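Local coordinates for ESX secretion system protein YukD (Bacillus subtilis, PDB 2BPS), which is required for secretion of YukE and is probably a component or regulator of the ESX/ESAT-6-like secretion system, at residues Val29-Val32 against Ile33-Trp37. Sequence-based numbering, arbitrary orientation.
Sequences VKKV and IDIAW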
loop_
_atom_site.group_PDB
_atom_site.type_symbol
_atom_site.label_atom_id
_atom_site.label_comp_id
_atom_site.label_asym_id
_atom_site.label_seq_id
_atom_site.Cartn_x
_atom_site.Cartn_y
_atom_site.Cartn_z
ATOM N N VAL A 29 -0.706 4.450 5.573
ATOM C CA VAL A 29 -0.529 3.951 4.218
ATOM C C VAL A 29 0.869 3.342 4.087
ATOM O O VAL A 29 1.094 2.387 3.344
ATOM C CB VAL A 29 -0.708 5.095 3.208
ATOM C CG1 VAL A 29 -0.266 4.658 1.823
ATOM C CG2 VAL A 29 -2.167 5.514 3.179
ATOM N N LYS A 30 1.794 3.898 4.852
ATOM C CA LYS A 30 3.177 3.464 4.868
ATOM C C LYS A 30 3.372 1.991 5.241
ATOM O O LYS A 30 4.243 1.320 4.680
ATOM C CB LYS A 30 3.946 4.363 5.833
ATOM C CG LYS A 30 5.374 3.957 6.106
ATOM C CD LYS A 30 6.090 5.030 6.920
ATOM C CE LYS A 30 5.319 5.379 8.185
ATOM N NZ LYS A 30 6.006 6.449 8.944
ATOM N N LYS A 31 2.568 1.485 6.177
ATOM C CA LYS A 31 2.698 0.090 6.612
ATOM C C LYS A 31 2.714 -0.879 5.445
ATOM O O LYS A 31 3.439 -1.869 5.464
ATOM C CB LYS A 31 1.558 -0.312 7.547
ATOM C CG LYS A 31 1.991 -0.702 8.958
ATOM C CD LYS A 31 3.137 -1.702 8.975
ATOM C CE LYS A 31 3.601 -1.968 10.408
ATOM N NZ LYS A 31 4.899 -2.713 10.450
ATOM N N VAL A 32 1.885 -0.604 4.447
ATOM C CA VAL A 32 1.821 -1.443 3.264
ATOM C C VAL A 32 3.221 -1.592 2.666
ATOM O O VAL A 32 3.564 -2.641 2.117
ATOM C CB VAL A 32 0.877 -0.831 2.192
ATOM C CG1 VAL A 32 1.198 -1.403 0.822
ATOM C CG2 VAL A 32 -0.566 -1.135 2.536
ATOM N N ILE A 33 4.032 -0.544 2.784
ATOM C CA ILE A 33 5.372 -0.580 2.225
ATOM C C ILE A 33 6.350 -1.443 3.031
ATOM O O ILE A 33 7.155 -2.195 2.456
ATOM C CB ILE A 33 5.923 0.835 2.062
ATOM C CG1 ILE A 33 4.956 1.659 1.215
ATOM C CG2 ILE A 33 7.254 0.796 1.337
ATOM C CD1 ILE A 33 5.390 3.076 1.017
ATOM N N ASP A 34 6.286 -1.347 4.356
ATOM C CA ASP A 34 7.161 -2.153 5.203
ATOM C C ASP A 34 6.891 -3.617 4.897
ATOM O O ASP A 34 7.804 -4.394 4.620
ATOM C CB ASP A 34 6.868 -1.880 6.674
ATOM C CG ASP A 34 7.086 -0.425 7.046
ATOM O OD1 ASP A 34 6.746 -0.061 8.196
ATOM O OD2 ASP A 34 7.598 0.350 6.194
ATOM N N ILE A 35 5.616 -3.973 4.948
ATOM C CA ILE A 35 5.178 -5.325 4.676
ATOM C C ILE A 35 5.617 -5.773 3.288
ATOM O O ILE A 35 6.129 -6.881 3.116
ATOM C CB ILE A 35 3.648 -5.419 4.778
ATOM C CG1 ILE A 35 3.216 -5.030 6.196
ATOM C CG2 ILE A 35 3.178 -6.819 4.416
ATOM C CD1 ILE A 35 1.741 -5.171 6.443
ATOM N N ALA A 36 5.422 -4.908 2.301
ATOM C CA ALA A 36 5.798 -5.233 0.936
ATOM C C ALA A 36 7.246 -5.687 0.863
ATOM O O ALA A 36 7.544 -6.723 0.277
ATOM C CB ALA A 36 5.588 -4.039 0.048
ATOM N N TRP A 37 8.146 -4.916 1.467
ATOM C CA TRP A 37 9.568 -5.255 1.444
ATOM C C TRP A 37 9.921 -6.527 2.202
ATOM O O TRP A 37 10.801 -7.266 1.773
ATOM C CB TRP A 37 10.409 -4.059 1.924
ATOM C CG TRP A 37 11.024 -3.285 0.756
ATOM C CD1 TRP A 37 12.343 -3.281 0.374
ATOM C CD2 TRP A 37 10.325 -2.522 -0.243
ATOM N NE1 TRP A 37 12.502 -2.580 -0.801
ATOM C CE2 TRP A 37 11.284 -2.101 -1.200
ATOM C CE3 TRP A 37 8.984 -2.158 -0.427
ATOM C CZ2 TRP A 37 10.944 -1.336 -2.323
ATOM C CZ3 TRP A 37 8.645 -1.394 -1.551
ATOM C CH2 TRP A 37 9.626 -0.994 -2.482
#
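At the start of the helix that packs on the sheet of this ubiquitin-like fold, K30, K31 and V32 meet I33, D34, I35 and A36. K30 O accepts an i to i+3 hydrogen bond from I33 N at 2.7 Å, with the donor well above the carbonyl plane. The i to i+4 pattern is weak at D34 N, 3.4 Å from K30 O, and continues more firmly: I35 N meets K31 O at 3.1 Å, almost in line with the C=O bond, and A36 N reaches V32 O at 2.9 Å. I35 CG1, anti to its own carbonyl carbon (chi1 -60°), lies beside the same K31 O that I35 N binds. On the outer side, K31 and D34 cross at about a right angle. The lysine chain bends at chi2 (-49°), and NZ lies 3.9 Å from D34 OD1, a long salt bridge. With an alanine here in place of the D34 carboxylate, the K31 ammonium would probably lose this distant acidic mate and its chain would be freer to turn. In the beta-grasp fold shared with ubiquitin, the other side of the helix faces the sheet. There V32 packs on I7, I9 and L78, while I33 lies against I52 and I80.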